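Side-chain contacts in T CELL surface glycoprotein CD4 (Rattus norvegicus, PDB 1CID), which probably acts on T cells as a co-receptor for class II MHC molecules, its third and fourth immunoglobulin-like domains forming the membrane-proximal part of the extracellular region: residues L133-E136 and N137-A140; V142-E146 and K147-V151; L163-G166 and E167-K170. All coordinates share one frame; numbering follows the deposited sequence.

In the fold
All three contacts are local and follow one another along the chain within one immunoglobulin C2-set domain. Interaction 1 is the turn between strands 129-135 and 140-144; interaction 2 is the passage from strand 140-144 to strand 148-152; interaction 3 is the hairpin of strands 158-165 and 168-176. Their centres are about 13 to 15 Å apart. Interactions 1 and 2 touch, through L133 against V142, I149 and V151; interaction 3 touches neither. Interactions 1 and 3 each join strands of one four-stranded antiparallel sheet, and interaction 2 carries the chain to the opposing one. Together they form turns and links of a single beta-sandwich, probably the membrane-proximal domain of CD4.

Interaction 1 (L133-E136 and N137-A140); sequences LKQE and NQEA
Q135 and Q138 run side by side and point the same way, with their amide planes 32° apart, so that the two carboxamides lie roughly alongside each other. The nearest polar atoms, OE1 of Q135 and NE2 of Q138, are 3.5 Å apart. Q138 reaches this place because its CG stands beside the backbone N (chi1 -65°) and the rest of the chain is extended, which brings its OE1 to 3.9 Å from CB of Q135. Glutamine suits both positions: its methylenes can pack while the amide end can bond to polar groups. Besides a weak bond from a bridging water to its OE1, Q135 has weak partners beyond the turn, E155 at its NE2 and R141 at its OE1. In the backbone of the same turn, N of Q138 makes a weak bond to O of Q135, 3.3 Å long with an angle of 139° at the hydrogen. The water links the two limbs farther along, donating to O of E139 and accepting a weak bond from N of Q135 at 3.0 Å.

K134 lies across the other limb of the turn. Its CD rests 3.3 Å from O of Q138 and its CG 3.5 Å from O of E139, so the aliphatic chain skirts two carbonyls. The amine NZ stays 4.4 Å from OE1 of E139, beyond salt-bridge range, where the opposite charges probably attract only modestly at this exposed surface. E136 directs its carboxylate elsewhere, to a salt bridge with K174. L133, by contrast, packs against C161, I149 and V151; the strand's alternation turns this apolar side chain inward. Polar ends outside and a leucine inside mark this as a surface turn joining neighbouring antiparallel strands, probably the C and C' strands of a C2-set immunoglobulin fold.

Interaction 2 (V142-E146 and K147-V151); sequences VSRQE and KVIQV
From K147 to V151 the chain meets V142 and R144 chiefly through I149. K147 itself leaves the turn with its chain pointing away, where the length of a lysine lets NZ meet G123 O and E35. V148 also faces away, onto T118 and E120 of strand 116-122. I149 carries the contact: its CG2, set beside the backbone N, meets CB of R144 at 3.3 Å, and its CB lies 3.8 Å from CG1 of V142. An alanine at V142 has neither branch, and would probably leave a gap beside CB of I149 where CG1 now lies. One face of the R144 guanidinium looks onto CB of I149, which sits 4.0 Å above the plane, off toward the rim. At the edge of the same group, in plane, NE makes a weak but straight (164°) salt-bridge bond of 3.3 Å to OE1 of E146, which probably helps to set how the arginine is turned. Past Q150, whose CB approaches NH2 of R144 at 4.2 Å, V151 is buried at the far end. The short segments 142-144 and 148-151 run 159° apart, 7.9 Å between axes; here the chain passes from one sheet of the sandwich to the other, probably the C'-to-E connection of a C2-set fold.

Interaction 3 (L163-G166 and E167-K170); sequences LSEG and EEVK
L163-G166 and E167-K170 form the end of a beta hairpin, closed by a type II' turn from E165 to E168, with E165 and E168 a hydrogen-bonded antiparallel pair and S164 and V169 a non-hydrogen-bonded one. This is probably the F-G hairpin of the immunoglobulin fold. G166 takes the positive phi (61°) that a type II' turn requires, a conformation awkward for residues with a CB. Farther from the turn, N of K170 bonds to O of L163 at 2.6 Å. E165, with CG opposite its backbone N (chi1 161°) and a bend beyond, swings its carboxylate toward K170. The modelled place of NZ of K170 is less sure; as placed, it lies 3.2 Å from OE2 of E165 and also meets E168, the more doubtful partner, in what fits a salt-bridge network. If so, the lysine may ease the repulsion between the two glutamates, E165 and E168, whose OE1 atoms are 3.5 Å apart. Its methylenes serve too: the side chains of K170 and L163 cross obliquely, CB and CG of K170 lying against CD1 of L163 (CB 3.3 Å away), and Y6 of strand 4-8 touches both residues. On the other face of the hairpin, CG2 of V169 meets CB of S164 at 3.4 Å.

Interaction 1 (L133-E136 and N137-A140)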
ATOM      1  N   LEU A 133       4.634  -7.775 -17.721  1.00 18.83           N
ATOM      2  CA  LEU A 133       5.237  -6.663 -18.474  1.00 18.36           C
ATOM      3  C   LEU A 133       4.669  -6.878 -19.890  1.00 21.17           C
ATOM      4  O   LEU A 133       4.801  -7.957 -20.438  1.00 22.26           O
ATOM      5  CB  LEU A 133       6.746  -6.648 -18.339  1.00 11.24           C
ATOM      6  CG  LEU A 133       7.400  -5.648 -17.401  1.00  7.92           C
ATOM      7  CD1 LEU A 133       8.850  -5.854 -17.429  1.00  7.28           C
ATOM      8  CD2 LEU A 133       7.059  -4.224 -17.802  1.00  3.31           C
ATOM      9  N   LYS A 134       3.936  -6.000 -20.479  1.00 23.02           N
ATOM     10  CA  LYS A 134       3.240  -5.892 -21.706  1.00 24.11           C
ATOM     11  C   LYS A 134       3.593  -4.579 -22.421  1.00 29.09           C
ATOM     12  O   LYS A 134       4.116  -3.634 -21.812  1.00 31.25           O
ATOM     13  CB  LYS A 134       1.823  -5.530 -21.415  1.00 21.22           C
ATOM     14  CG  LYS A 134       0.711  -6.530 -21.605  1.00 16.80           C
ATOM     15  CD  LYS A 134      -0.270  -5.412 -21.936  1.00 15.51           C
ATOM     16  CE  LYS A 134      -1.590  -5.790 -21.459  1.00 22.19           C
ATOM     17  NZ  LYS A 134      -2.176  -7.160 -21.592  1.00 23.96           N
ATOM     18  N   GLN A 135       3.236  -4.554 -23.699  1.00 32.90           N
ATOM     19  CA  GLN A 135       3.528  -3.298 -24.464  1.00 34.64           C
ATOM     20  C   GLN A 135       2.246  -2.506 -24.272  1.00 34.45           C
ATOM     21  O   GLN A 135       1.243  -3.242 -24.246  1.00 32.51           O
ATOM     22  CB  GLN A 135       3.886  -3.542 -25.910  1.00 36.54           C
ATOM     23  CG  GLN A 135       5.227  -2.940 -26.297  1.00 39.94           C
ATOM     24  CD  GLN A 135       5.892  -3.797 -27.326  1.00 42.30           C
ATOM     25  OE1 GLN A 135       5.585  -4.996 -27.437  1.00 45.77           O
ATOM     26  NE2 GLN A 135       6.771  -3.114 -28.043  1.00 45.02           N
ATOM     27  N   GLU A 136       2.224  -1.209 -24.155  1.00 36.54           N
ATOM     28  CA  GLU A 136       1.000  -0.530 -23.903  1.00 40.33           C
ATOM     29  C   GLU A 136      -0.279  -1.228 -24.328  1.00 43.41           C
ATOM     30  O   GLU A 136      -1.029  -1.431 -23.305  1.00 47.91           O
ATOM     31  CB  GLU A 136       0.773   0.841 -24.489  1.00 42.10           C
ATOM     32  CG  GLU A 136      -0.231   1.621 -23.586  1.00 47.61           C
ATOM     33  CD  GLU A 136      -0.183   3.088 -23.892  1.00 51.05           C
ATOM     34  OE1 GLU A 136       0.684   3.492 -24.666  1.00 53.52           O
ATOM     35  OE2 GLU A 136      -1.065   3.784 -23.338  1.00 51.85           O
ATOM     36  N   ASN A 137      -0.561  -1.509 -25.583  1.00 44.02           N
ATOM     37  CA  ASN A 137      -1.932  -2.110 -25.804  1.00 45.82           C
ATOM     38  C   ASN A 137      -2.085  -3.529 -26.339  1.00 46.46           C
ATOM     39  O   ASN A 137      -3.152  -4.066 -26.678  1.00 47.07           O
ATOM     40  CB  ASN A 137      -2.657  -1.213 -26.785  1.00 48.90           C
ATOM     41  CG  ASN A 137      -3.591  -0.160 -26.286  1.00 51.71           C
ATOM     42  OD1 ASN A 137      -4.328  -0.410 -25.321  1.00 56.68           O
ATOM     43  ND2 ASN A 137      -3.546   1.006 -26.951  1.00 52.97           N
ATOM     44  N   GLN A 138      -0.979  -4.168 -26.513  1.00 45.34           N
ATOM     45  CA  GLN A 138      -0.628  -5.468 -27.000  1.00 44.00           C
ATOM     46  C   GLN A 138      -0.773  -6.478 -25.872  1.00 44.64           C
ATOM     47  O   GLN A 138      -1.529  -6.195 -24.931  1.00 45.18           O
ATOM     48  CB  GLN A 138       0.739  -5.417 -27.673  1.00 45.10           C
ATOM     49  CG  GLN A 138       0.764  -4.551 -28.944  1.00 44.50           C
ATOM     50  CD  GLN A 138       2.188  -4.394 -29.419  1.00 45.12           C
ATOM     51  OE1 GLN A 138       2.645  -3.266 -29.567  1.00 45.59           O
ATOM     52  NE2 GLN A 138       2.860  -5.539 -29.628  1.00 46.91           N
ATOM     53  N   GLU A 139      -0.173  -7.636 -25.988  1.00 44.20           N
ATOM     54  CA  GLU A 139      -0.288  -8.785 -25.116  1.00 42.27           C
ATOM     55  C   GLU A 139       0.814  -9.049 -24.150  1.00 41.27           C
ATOM     56  O   GLU A 139       1.885  -8.408 -24.300  1.00 44.65           O
ATOM     57  CB  GLU A 139      -0.479 -10.009 -26.042  1.00 45.40           C
ATOM     58  CG  GLU A 139      -1.965 -10.070 -26.438  1.00 46.87           C
ATOM     59  CD  GLU A 139      -2.974 -10.254 -25.334  1.00 48.53           C
ATOM     60  OE1 GLU A 139      -2.597 -10.652 -24.177  1.00 48.73           O
ATOM     61  OE2 GLU A 139      -4.158 -10.008 -25.570  1.00 45.83           O
ATOM     62  N   ALA A 140       0.617  -9.887 -23.164  1.00 37.41           N
ATOM     63  CA  ALA A 140       1.690  -9.989 -22.150  1.00 32.75           C
ATOM     64  C   ALA A 140       2.920 -10.515 -22.758  1.00 31.87           C
ATOM     65  O   ALA A 140       2.833 -11.615 -23.283  1.00 32.33           O
ATOM     66  CB  ALA A 140       1.076 -10.974 -21.144  1.00 31.84           C
TER
HETATM   67  O   HOH W   1       3.457  -6.944 -25.504  1.00 45.24           O

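Interaction 2 (V142-E146 and K147-V151)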
ATOM      1  N   VAL A 142       6.088 -11.066 -20.880  1.00 27.31           N
ATOM      2  CA  VAL A 142       6.476 -11.824 -19.699  1.00 26.02           C
ATOM      3  C   VAL A 142       5.296 -11.942 -18.737  1.00 24.07           C
ATOM      4  O   VAL A 142       4.667 -10.891 -18.611  1.00 23.13           O
ATOM      5  CB  VAL A 142       7.555 -11.045 -18.933  1.00 27.29           C
ATOM      6  CG1 VAL A 142       7.968 -11.620 -17.571  1.00 27.92           C
ATOM      7  CG2 VAL A 142       8.780 -10.834 -19.817  1.00 28.20           C
ATOM      8  N   SER A 143       5.038 -13.029 -18.107  1.00 24.46           N
ATOM      9  CA  SER A 143       3.947 -13.180 -17.120  1.00 25.71           C
ATOM     10  C   SER A 143       4.615 -14.210 -16.222  1.00 29.10           C
ATOM     11  O   SER A 143       4.562 -15.392 -16.448  1.00 29.89           O
ATOM     12  CB  SER A 143       2.678 -13.692 -17.543  1.00 23.49           C
ATOM     13  OG  SER A 143       1.603 -14.208 -16.868  1.00 25.01           O
ATOM     14  N   ARG A 144       5.339 -13.702 -15.268  1.00 35.25           N
ATOM     15  CA  ARG A 144       6.066 -14.609 -14.323  1.00 39.79           C
ATOM     16  C   ARG A 144       5.314 -14.524 -12.994  1.00 40.69           C
ATOM     17  O   ARG A 144       4.664 -13.510 -12.638  1.00 40.84           O
ATOM     18  CB  ARG A 144       7.574 -14.325 -14.228  1.00 43.55           C
ATOM     19  CG  ARG A 144       8.428 -15.183 -15.132  1.00 53.07           C
ATOM     20  CD  ARG A 144       9.330 -14.604 -16.154  1.00 60.11           C
ATOM     21  NE  ARG A 144      10.411 -13.856 -15.558  1.00 69.02           N
ATOM     22  CZ  ARG A 144      11.461 -13.143 -15.985  1.00 72.74           C
ATOM     23  NH1 ARG A 144      11.689 -13.008 -17.302  1.00 74.70           N
ATOM     24  NH2 ARG A 144      12.358 -12.530 -15.165  1.00 74.96           N
ATOM     25  N   GLN A 145       5.426 -15.628 -12.307  1.00 42.08           N
ATOM     26  CA  GLN A 145       4.770 -15.693 -10.975  1.00 44.38           C
ATOM     27  C   GLN A 145       5.748 -15.543  -9.806  1.00 44.33           C
ATOM     28  O   GLN A 145       5.957 -16.350  -8.883  1.00 46.72           O
ATOM     29  CB  GLN A 145       4.065 -17.009 -11.109  1.00 47.17           C
ATOM     30  CG  GLN A 145       3.029 -17.236 -10.045  1.00 49.72           C
ATOM     31  CD  GLN A 145       2.446 -18.616 -10.358  1.00 51.94           C
ATOM     32  OE1 GLN A 145       1.235 -18.616 -10.586  1.00 51.90           O
ATOM     33  NE2 GLN A 145       3.242 -19.701 -10.382  1.00 53.86           N
ATOM     34  N   GLU A 146       6.383 -14.409  -9.823  1.00 42.87           N
ATOM     35  CA  GLU A 146       7.379 -13.834  -8.996  1.00 42.55           C
ATOM     36  C   GLU A 146       7.080 -12.376  -8.657  1.00 41.44           C
ATOM     37  O   GLU A 146       5.994 -11.829  -8.931  1.00 40.62           O
ATOM     38  CB  GLU A 146       8.713 -13.889  -9.677  1.00 48.68           C
ATOM     39  CG  GLU A 146       9.274 -15.216 -10.128  1.00 59.92           C
ATOM     40  CD  GLU A 146      10.361 -14.995 -11.170  1.00 68.56           C
ATOM     41  OE1 GLU A 146      10.147 -14.570 -12.327  1.00 73.12           O
ATOM     42  OE2 GLU A 146      11.540 -15.245 -10.770  1.00 72.68           O
ATOM     43  N   LYS A 147       8.085 -11.830  -7.948  1.00 39.76           N
ATOM     44  CA  LYS A 147       7.921 -10.468  -7.418  1.00 38.43           C
ATOM     45  C   LYS A 147       8.815  -9.490  -8.139  1.00 37.74           C
ATOM     46  O   LYS A 147       8.692  -8.264  -7.915  1.00 37.55           O
ATOM     47  CB  LYS A 147       8.099 -10.465  -5.913  1.00 42.11           C
ATOM     48  CG  LYS A 147       6.899 -10.646  -4.973  1.00 43.65           C
ATOM     49  CD  LYS A 147       7.194 -10.387  -3.483  1.00 41.26           C
ATOM     50  CE  LYS A 147       5.829 -10.189  -2.809  1.00 43.22           C
ATOM     51  NZ  LYS A 147       6.053  -9.483  -1.515  1.00 42.67           N
ATOM     52  N   VAL A 148       9.674 -10.017  -8.984  1.00 36.65           N
ATOM     53  CA  VAL A 148      10.403  -9.068  -9.818  1.00 36.39           C
ATOM     54  C   VAL A 148      10.604  -9.724 -11.189  1.00 36.29           C
ATOM     55  O   VAL A 148      11.301 -10.753 -11.243  1.00 38.06           O
ATOM     56  CB  VAL A 148      11.569  -8.527  -9.066  1.00 36.14           C
ATOM     57  CG1 VAL A 148      12.629  -9.544  -8.789  1.00 39.04           C
ATOM     58  CG2 VAL A 148      12.200  -7.428  -9.922  1.00 39.29           C
ATOM     59  N   ILE A 149       9.952  -9.165 -12.219  1.00 34.65           N
ATOM     60  CA  ILE A 149      10.192  -9.685 -13.561  1.00 33.59           C
ATOM     61  C   ILE A 149      11.030  -8.665 -14.321  1.00 35.72           C
ATOM     62  O   ILE A 149      10.905  -7.526 -13.921  1.00 37.33           O
ATOM     63  CB  ILE A 149       8.902  -9.979 -14.309  1.00 29.72           C
ATOM     64  CG1 ILE A 149       8.114  -8.676 -14.312  1.00 28.26           C
ATOM     65  CG2 ILE A 149       8.415 -11.175 -13.492  1.00 28.42           C
ATOM     66  CD1 ILE A 149       6.673  -8.809 -14.848  1.00 32.27           C
ATOM     67  N   GLN A 150      11.717  -9.132 -15.318  1.00 38.61           N
ATOM     68  CA  GLN A 150      12.649  -8.276 -16.081  1.00 42.16           C
ATOM     69  C   GLN A 150      12.441  -8.473 -17.562  1.00 43.19           C
ATOM     70  O   GLN A 150      11.958  -9.571 -17.850  1.00 44.66           O
ATOM     71  CB  GLN A 150      14.035  -8.657 -15.552  1.00 43.95           C
ATOM     72  CG  GLN A 150      15.241  -7.825 -15.855  1.00 51.45           C
ATOM     73  CD  GLN A 150      16.123  -8.569 -16.848  1.00 58.97           C
ATOM     74  OE1 GLN A 150      15.720  -8.655 -18.042  1.00 63.10           O
ATOM     75  NE2 GLN A 150      17.249  -9.142 -16.382  1.00 60.32           N
ATOM     76  N   VAL A 151      12.727  -7.531 -18.434  1.00 44.06           N
ATOM     77  CA  VAL A 151      12.593  -7.658 -19.882  1.00 43.69           C
ATOM     78  C   VAL A 151      13.873  -7.050 -20.515  1.00 44.93           C
ATOM     79  O   VAL A 151      14.319  -5.935 -20.319  1.00 44.43           O
ATOM     80  CB  VAL A 151      11.365  -7.136 -20.632  1.00 42.64           C
ATOM     81  CG1 VAL A 151      11.446  -6.881 -22.148  1.00 40.79           C
ATOM     82  CG2 VAL A 151      10.179  -8.089 -20.433  1.00 43.82           C
TER

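Interaction 3 (L163-G166 and E167-K170)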
ATOM      1  N   LEU A 163      -0.095  -6.246 -11.986  1.00 22.61           N
ATOM      2  CA  LEU A 163      -0.196  -7.176 -10.838  1.00 23.10           C
ATOM      3  C   LEU A 163      -1.653  -7.728 -10.946  1.00 25.01           C
ATOM      4  O   LEU A 163      -2.632  -6.941 -10.906  1.00 25.50           O
ATOM      5  CB  LEU A 163      -0.017  -6.664  -9.456  1.00 22.73           C
ATOM      6  CG  LEU A 163       0.191  -7.174  -8.062  1.00 20.88           C
ATOM      7  CD1 LEU A 163      -1.102  -7.225  -7.311  1.00 19.17           C
ATOM      8  CD2 LEU A 163       0.774  -8.584  -7.998  1.00 22.00           C
ATOM      9  N   SER A 164      -1.622  -9.028 -11.084  1.00 24.60           N
ATOM     10  CA  SER A 164      -2.927  -9.667 -11.210  1.00 30.36           C
ATOM     11  C   SER A 164      -2.959 -10.888 -10.314  1.00 34.47           C
ATOM     12  O   SER A 164      -1.931 -11.541 -10.120  1.00 34.87           O
ATOM     13  CB  SER A 164      -3.138 -10.054 -12.663  1.00 31.69           C
ATOM     14  OG  SER A 164      -2.273 -11.106 -13.070  1.00 33.36           O
ATOM     15  N   GLU A 165      -4.153 -11.113  -9.799  1.00 40.11           N
ATOM     16  CA  GLU A 165      -4.591 -12.291  -9.015  1.00 45.78           C
ATOM     17  C   GLU A 165      -5.884 -12.762  -9.761  1.00 47.90           C
ATOM     18  O   GLU A 165      -6.825 -11.979 -10.018  1.00 47.14           O
ATOM     19  CB  GLU A 165      -4.768 -12.207  -7.554  1.00 49.79           C
ATOM     20  CG  GLU A 165      -5.644 -13.302  -6.900  1.00 55.92           C
ATOM     21  CD  GLU A 165      -6.825 -12.471  -6.430  1.00 61.94           C
ATOM     22  OE1 GLU A 165      -7.529 -12.074  -7.388  1.00 65.07           O
ATOM     23  OE2 GLU A 165      -7.051 -12.135  -5.275  1.00 65.32           O
ATOM     24  N   GLY A 166      -5.724 -14.021 -10.189  1.00 48.77           N
ATOM     25  CA  GLY A 166      -6.759 -14.635 -11.020  1.00 52.70           C
ATOM     26  C   GLY A 166      -6.904 -13.816 -12.306  1.00 54.84           C
ATOM     27  O   GLY A 166      -5.864 -13.601 -12.977  1.00 56.78           O
ATOM     28  N   GLU A 167      -8.127 -13.436 -12.640  1.00 56.38           N
ATOM     29  CA  GLU A 167      -8.343 -12.617 -13.852  1.00 58.31           C
ATOM     30  C   GLU A 167      -8.461 -11.155 -13.388  1.00 56.70           C
ATOM     31  O   GLU A 167      -8.782 -10.227 -14.153  1.00 56.50           O
ATOM     32  CB  GLU A 167      -9.553 -12.894 -14.716  1.00 63.76           C
ATOM     33  CG  GLU A 167     -10.873 -13.559 -14.428  1.00 69.58           C
ATOM     34  CD  GLU A 167     -10.919 -15.024 -14.035  1.00 72.77           C
ATOM     35  OE1 GLU A 167     -10.488 -15.441 -12.939  1.00 73.87           O
ATOM     36  OE2 GLU A 167     -11.432 -15.791 -14.909  1.00 72.81           O
ATOM     37  N   GLU A 168      -8.184 -11.044 -12.084  1.00 54.45           N
ATOM     38  CA  GLU A 168      -8.240  -9.744 -11.390  1.00 50.20           C
ATOM     39  C   GLU A 168      -6.847  -9.098 -11.302  1.00 44.18           C
ATOM     40  O   GLU A 168      -5.756  -9.457 -10.857  1.00 41.30           O
ATOM     41  CB  GLU A 168      -9.007  -9.893 -10.111  1.00 54.73           C
ATOM     42  CG  GLU A 168      -9.870  -8.724  -9.597  1.00 61.76           C
ATOM     43  CD  GLU A 168      -9.791  -8.784  -8.054  1.00 67.29           C
ATOM     44  OE1 GLU A 168     -10.225  -9.886  -7.600  1.00 69.20           O
ATOM     45  OE2 GLU A 168      -9.250  -7.730  -7.535  1.00 67.38           O
ATOM     46  N   VAL A 169      -7.049  -7.937 -11.946  1.00 38.28           N
ATOM     47  CA  VAL A 169      -5.830  -7.113 -12.049  1.00 35.96           C
ATOM     48  C   VAL A 169      -6.011  -6.161 -10.856  1.00 33.21           C
ATOM     49  O   VAL A 169      -7.031  -5.483 -10.953  1.00 31.85           O
ATOM     50  CB  VAL A 169      -5.548  -6.577 -13.453  1.00 35.83           C
ATOM     51  CG1 VAL A 169      -4.768  -5.301 -13.472  1.00 34.41           C
ATOM     52  CG2 VAL A 169      -4.766  -7.535 -14.364  1.00 34.16           C
ATOM     53  N   LYS A 170      -5.020  -6.303 -10.007  1.00 29.33           N
ATOM     54  CA  LYS A 170      -5.037  -5.477  -8.820  1.00 24.92           C
ATOM     55  C   LYS A 170      -4.567  -4.119  -9.120  1.00 23.20           C
ATOM     56  O   LYS A 170      -4.982  -3.112  -8.541  1.00 25.83           O
ATOM     57  CB  LYS A 170      -4.136  -6.187  -7.842  1.00 26.33           C
ATOM     58  CG  LYS A 170      -4.624  -7.603  -7.544  1.00 32.65           C
ATOM     59  CD  LYS A 170      -6.019  -7.644  -6.897  1.00 37.97           C
ATOM     60  CE  LYS A 170      -6.392  -8.997  -6.316  1.00 42.53           C
ATOM     61  NZ  LYS A 170      -7.859  -9.169  -6.001  1.00 43.69           N
TER